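Local coordinates for putative ATP-grasp superfamily protein (Archaeoglobus fulgidus, PDB 3DF7), which is of unknown function but belongs to the ATP-grasp superfamily and probably binds ATP, perhaps together with a metal ion, at residues A[171-176]-A[184-189]; A[227-232]-A[248-253]. All coordinates share one frame; numbering follows the deposited sequence.

Contact 1: A[171-176]-A[184-189]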
loop_
_atom_site.group_PDB
_atom_site.type_symbol
_atom_site.label_atom_id
_atom_site.label_comp_id
_atom_site.label_asym_id
_atom_site.label_seq_id
_atom_site.Cartn_x
_atom_site.Cartn_y
_atom_site.Cartn_z
ATOM N N SER A 171 -7.520 0.071 -7.545
ATOM C CA SER A 171 -7.007 -0.560 -6.341
ATOM C C SER A 171 -8.158 -0.518 -5.342
ATOM O O SER A 171 -8.964 0.419 -5.349
ATOM C CB SER A 171 -5.774 0.178 -5.794
ATOM O OG SER A 171 -6.104 1.407 -5.181
ATOM N N VAL A 172 -8.259 -1.551 -4.515
ATOM C CA VAL A 172 -9.315 -1.623 -3.515
ATOM C C VAL A 172 -8.678 -1.667 -2.140
ATOM O O VAL A 172 -7.796 -2.495 -1.884
ATOM C CB VAL A 172 -10.184 -2.886 -3.705
ATOM C CG1 VAL A 172 -11.287 -2.928 -2.649
ATOM C CG2 VAL A 172 -10.796 -2.888 -5.102
ATOM N N SER A 173 -9.109 -0.755 -1.274
ATOM C CA SER A 173 -8.604 -0.676 0.089
ATOM C C SER A 173 -9.550 -1.489 0.958
ATOM O O SER A 173 -10.738 -1.178 1.059
ATOM C CB SER A 173 -8.575 0.777 0.569
ATOM O OG SER A 173 -7.761 1.580 -0.269
ATOM N N LEU A 174 -9.014 -2.526 1.587
ATOM C CA LEU A 174 -9.814 -3.402 2.427
ATOM C C LEU A 174 -9.334 -3.466 3.872
ATOM O O LEU A 174 -8.150 -3.270 4.163
ATOM C CB LEU A 174 -9.805 -4.819 1.844
ATOM C CG LEU A 174 -10.275 -5.038 0.401
ATOM C CD1 LEU A 174 -9.930 -6.451 -0.042
ATOM C CD2 LEU A 174 -11.769 -4.807 0.305
ATOM N N ALA A 175 -10.274 -3.743 4.771
ATOM C CA ALA A 175 -9.979 -3.901 6.190
ATOM C C ALA A 175 -10.215 -5.388 6.420
ATOM O O ALA A 175 -11.354 -5.857 6.345
ATOM C CB ALA A 175 -10.941 -3.075 7.036
ATOM N N VAL A 176 -9.140 -6.126 6.680
ATOM C CA VAL A 176 -9.230 -7.566 6.888
ATOM C C VAL A 176 -9.194 -7.950 8.362
ATOM O O VAL A 176 -8.208 -7.708 9.060
ATOM C CB VAL A 176 -8.080 -8.300 6.158
ATOM C CG1 VAL A 176 -8.268 -9.816 6.254
ATOM C CG2 VAL A 176 -8.036 -7.862 4.706
ATOM N N SER A 184 -12.469 1.578 0.521
ATOM C CA SER A 184 -12.454 2.500 -0.602
ATOM C C SER A 184 -12.026 1.819 -1.891
ATOM O O SER A 184 -11.266 0.846 -1.868
ATOM C CB SER A 184 -11.479 3.643 -0.298
ATOM O OG SER A 184 -11.380 4.558 -1.375
ATOM N N VAL A 185 -12.539 2.319 -3.011
ATOM C CA VAL A 185 -12.151 1.814 -4.325
ATOM C C VAL A 185 -11.514 3.025 -4.991
ATOM O O VAL A 185 -12.148 4.080 -5.132
ATOM C CB VAL A 185 -13.354 1.312 -5.150
ATOM C CG1 VAL A 185 -12.892 0.947 -6.558
ATOM C CG2 VAL A 185 -13.960 0.082 -4.480
ATOM N N ASN A 186 -10.252 2.877 -5.376
ATOM C CA ASN A 186 -9.498 3.974 -5.960
ATOM C C ASN A 186 -9.096 3.757 -7.403
ATOM O O ASN A 186 -8.884 2.634 -7.849
ATOM C CB ASN A 186 -8.242 4.217 -5.125
ATOM C CG ASN A 186 -8.408 3.764 -3.687
ATOM O OD1 ASN A 186 -7.859 2.731 -3.275
ATOM N ND2 ASN A 186 -9.179 4.522 -2.918
ATOM N N GLU A 187 -8.983 4.859 -8.128
ATOM C CA GLU A 187 -8.593 4.818 -9.524
ATOM C C GLU A 187 -7.101 5.129 -9.570
ATOM O O GLU A 187 -6.634 6.044 -8.893
ATOM C CB GLU A 187 -9.380 5.874 -10.289
ATOM C CG GLU A 187 -9.159 5.890 -11.778
ATOM C CD GLU A 187 -9.935 7.008 -12.440
ATOM O OE1 GLU A 187 -10.929 7.478 -11.838
ATOM O OE2 GLU A 187 -9.564 7.405 -13.558
ATOM N N GLN A 188 -6.347 4.367 -10.351
ATOM C CA GLN A 188 -4.917 4.611 -10.455
ATOM C C GLN A 188 -4.590 5.239 -11.804
ATOM O O GLN A 188 -5.121 4.834 -12.840
ATOM C CB GLN A 188 -4.132 3.305 -10.292
ATOM C CG GLN A 188 -4.373 2.557 -8.976
ATOM C CD GLN A 188 -3.970 3.352 -7.742
ATOM O OE1 GLN A 188 -2.927 4.008 -7.724
ATOM N NE2 GLN A 188 -4.789 3.281 -6.697
ATOM N N ILE A 189 -3.736 6.252 -11.785
ATOM C CA ILE A 189 -3.327 6.912 -13.018
ATOM C C ILE A 189 -1.883 6.491 -13.264
ATOM O O ILE A 189 -0.981 6.835 -12.499
ATOM C CB ILE A 189 -3.439 8.443 -12.891
ATOM C CG1 ILE A 189 -4.914 8.823 -12.698
ATOM C CG2 ILE A 189 -2.874 9.118 -14.137
ATOM C CD1 ILE A 189 -5.155 10.294 -12.411
#
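Ser-171 and Asn-186 face each other as an antiparallel hydrogen-bonded pair. Ser-171 N donates to Asn-186 O at 2.9 Å. Asn-186 N answers with a nearly straight bond to Ser-171 O, 2.8 Å long and 170° at the hydrogen. Ser-173 and Ser-184 pair in the same way. Ser-173 N meets Ser-184 O at 2.8 Å, while Ser-184 N reaches a lone pair of Ser-173 O at a longer 3.3 Å. Val-172 and Val-185 form the non-hydrogen-bonded pair between them, with side chains on the face covered by helix 206-220.

The other face is polar. A chi1 of 74° sets Ser-171 OG between its own N and carbonyl carbon, where Gln-188 NE2 makes a weak, bent bond of 2.7 Å. Ser-173 OG is satisfied by Tyr-229 OH and Ser-184 OG by Tyr-260 OH. The Asn-186 amide lies among these hydroxyls, its CG 3.6 Å from Ser-171 OG. An alanine here would probably open a gap beside the serine hydroxyls and against Pro-252. The pairing is that of a beta hairpin, strands 168-176 and 180-191, in the large antiparallel sheet of the ATP-grasp domain.

Contact 2: A[227-232]-A[248-253]; sequences NGYVGV and RLTTPV
Tyr-229 reaches from strand 228-236 to Leu-249 and Thr-250, in the loop that follows the beta hairpin of strands 228-236 and 240-246. Asn-246 and Arg-248 near the end of this hairpin resemble the Asn-x-Arg sequence of ATP-grasp enzymes, in which the asparagine commonly binds metal; a like role here is only inferred.

The strand runs beside 168-176, with Val-230 and Val-232 facing helix 206-220 on the other side of the sheet. Tyr-229 carries most of the contact. Its CG is anti to the backbone N (chi1 178°), and the side chain crosses those of Leu-249 and Thr-250 at about a right angle. Leu-249 CD2 packs against Tyr-229 CG at 3.6 Å. At the ring edge, and in its plane, Arg-248 O lies 3.3 Å from Tyr-229 CD2. Thr-250 N comes in obliquely, 3.4 Å from Tyr-229 CE2. Tyr-229 OH is 2.6 Å from Thr-250 OG1, but Ser-173 OG is also within reach, so the direction of the bond is not settled.

Gly-231 has no side chain, and its CA lies 4.3 Å from Thr-250 CG2. A CB at this position would point toward the loop and come within 2.8 Å of Thr-250 CG2, a clash. The backbone of Gly-231 bonds with Asn-246 of the adjacent strand.

Across the loop, Leu-249 also packs on Met-27 and Ala-31 of helix 18-35, which brings an N-terminal helix against this loop. Arg-248 NE forms a salt bridge with Glu-79, and the side chain lies near a bound acetate, probably from the crystallisation liquor. The guanidinium also turns back on its own loop: Arg-248 NH1 donates to Leu-249 O at 2.9 Å, with 137° at the hydrogen.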
loop_
_atom_site.group_PDB
_atom_site.type_symbol
_atom_site.label_atom_id
_atom_site.label_comp_id
_atom_site.label_asym_id
_atom_site.label_seq_id
_atom_site.Cartn_x
_atom_site.Cartn_y
_atom_site.Cartn_z
ATOM N N ASN A 227 -4.213 -9.157 7.455
ATOM C CA ASN A 227 -4.908 -8.557 8.579
ATOM C C ASN A 227 -4.755 -7.047 8.528
ATOM O O ASN A 227 -3.702 -6.543 8.150
ATOM C CB ASN A 227 -4.322 -9.104 9.884
ATOM C CG ASN A 227 -4.861 -8.395 11.111
ATOM O OD1 ASN A 227 -4.147 -7.627 11.768
ATOM N ND2 ASN A 227 -6.121 -8.647 11.430
ATOM N N GLY A 228 -5.812 -6.333 8.903
ATOM C CA GLY A 228 -5.765 -4.882 8.895
ATOM C C GLY A 228 -5.973 -4.322 7.503
ATOM O O GLY A 228 -6.722 -4.884 6.704
ATOM N N TYR A 229 -5.305 -3.213 7.204
ATOM C CA TYR A 229 -5.435 -2.597 5.893
ATOM C C TYR A 229 -4.638 -3.356 4.840
ATOM O O TYR A 229 -3.442 -3.602 5.002
ATOM C CB TYR A 229 -4.953 -1.142 5.927
ATOM C CG TYR A 229 -5.026 -0.451 4.584
ATOM C CD1 TYR A 229 -6.089 0.397 4.268
ATOM C CD2 TYR A 229 -4.031 -0.649 3.624
ATOM C CE1 TYR A 229 -6.156 1.032 3.030
ATOM C CE2 TYR A 229 -4.091 -0.022 2.386
ATOM C CZ TYR A 229 -5.155 0.818 2.098
ATOM O OH TYR A 229 -5.206 1.457 0.880
ATOM N N VAL A 230 -5.315 -3.710 3.753
ATOM C CA VAL A 230 -4.689 -4.414 2.645
ATOM C C VAL A 230 -5.156 -3.767 1.349
ATOM O O VAL A 230 -6.336 -3.454 1.193
ATOM C CB VAL A 230 -5.080 -5.916 2.627
ATOM C CG1 VAL A 230 -4.489 -6.597 1.384
ATOM C CG2 VAL A 230 -4.577 -6.599 3.894
ATOM N N GLY A 231 -4.221 -3.541 0.435
ATOM C CA GLY A 231 -4.580 -2.947 -0.838
ATOM C C GLY A 231 -4.515 -3.998 -1.931
ATOM O O GLY A 231 -3.607 -4.828 -1.935
ATOM N N VAL A 232 -5.479 -3.987 -2.847
ATOM C CA VAL A 232 -5.476 -4.951 -3.947
ATOM C C VAL A 232 -5.496 -4.210 -5.278
ATOM O O VAL A 232 -6.423 -3.444 -5.542
ATOM C CB VAL A 232 -6.707 -5.883 -3.902
ATOM C CG1 VAL A 232 -6.641 -6.893 -5.053
ATOM C CG2 VAL A 232 -6.765 -6.605 -2.566
ATOM N N ARG A 248 -0.074 -3.934 3.231
ATOM C CA ARG A 248 0.433 -2.778 3.963
ATOM C C ARG A 248 -0.349 -1.569 3.479
ATOM O O ARG A 248 -1.059 -1.644 2.478
ATOM C CB ARG A 248 1.904 -2.544 3.617
ATOM C CG ARG A 248 2.124 -2.363 2.109
ATOM C CD ARG A 248 3.507 -1.817 1.776
ATOM N NE ARG A 248 3.775 -1.818 0.335
ATOM C CZ ARG A 248 3.344 -0.900 -0.526
ATOM N NH1 ARG A 248 2.609 0.125 -0.114
ATOM N NH2 ARG A 248 3.659 -1.005 -1.810
ATOM N N LEU A 249 -0.201 -0.445 4.171
ATOM C CA LEU A 249 -0.870 0.774 3.743
ATOM C C LEU A 249 -0.399 1.100 2.331
ATOM O O LEU A 249 0.737 0.790 1.968
ATOM C CB LEU A 249 -0.498 1.942 4.652
ATOM C CG LEU A 249 -0.968 1.900 6.104
ATOM C CD1 LEU A 249 -0.676 3.246 6.767
ATOM C CD2 LEU A 249 -2.453 1.606 6.151
ATOM N N THR A 250 -1.274 1.708 1.534
ATOM C CA THR A 250 -0.930 2.110 0.176
ATOM C C THR A 250 -1.223 3.605 0.069
ATOM O O THR A 250 -2.034 4.141 0.830
ATOM C CB THR A 250 -1.725 1.305 -0.892
ATOM O OG1 THR A 250 -3.128 1.458 -0.673
ATOM C CG2 THR A 250 -1.353 -0.177 -0.826
ATOM N N THR A 251 -0.557 4.275 -0.868
ATOM C CA THR A 251 -0.687 5.721 -1.036
ATOM C C THR A 251 -2.091 6.339 -1.037
ATOM O O THR A 251 -2.296 7.414 -0.462
ATOM C CB THR A 251 0.080 6.181 -2.298
ATOM O OG1 THR A 251 1.414 5.650 -2.255
ATOM C CG2 THR A 251 0.167 7.704 -2.353
ATOM N N PRO A 252 -3.077 5.680 -1.670
ATOM C CA PRO A 252 -4.435 6.246 -1.690
ATOM C C PRO A 252 -4.991 6.587 -0.300
ATOM O O PRO A 252 -5.919 7.389 -0.162
ATOM C CB PRO A 252 -5.245 5.159 -2.391
ATOM C CG PRO A 252 -4.246 4.573 -3.356
ATOM C CD PRO A 252 -3.008 4.452 -2.486
ATOM N N VAL A 253 -4.418 5.971 0.729
ATOM C CA VAL A 253 -4.854 6.206 2.097
ATOM C C VAL A 253 -4.691 7.667 2.527
ATOM O O VAL A 253 -5.457 8.164 3.349
ATOM C CB VAL A 253 -4.070 5.309 3.094
ATOM C CG1 VAL A 253 -2.649 5.848 3.304
ATOM C CG2 VAL A 253 -4.805 5.232 4.403
#

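Overall arrangement
From the N terminus, the chain first builds the small parallel sheet and helix 18-35, then enters the ATP-grasp domain. Contact 1 closes a short turn between strands 168-176 and 180-191. Helix 206-220 comes later, and contact 2 then closes the loop made by the hairpin of strands 228-236 and 240-246. The two contacts follow in series and neither encloses nor crosses the other. Their centres are about 8 Å apart. Strands 168-176 and 228-236 are neighbours in one antiparallel sheet, and Val-176 N probably bonds to Gly-228 O. Pro-252 packs on Gln-188, so the loop 248-253 covers part of contact 1 and links it toward helix 18-35.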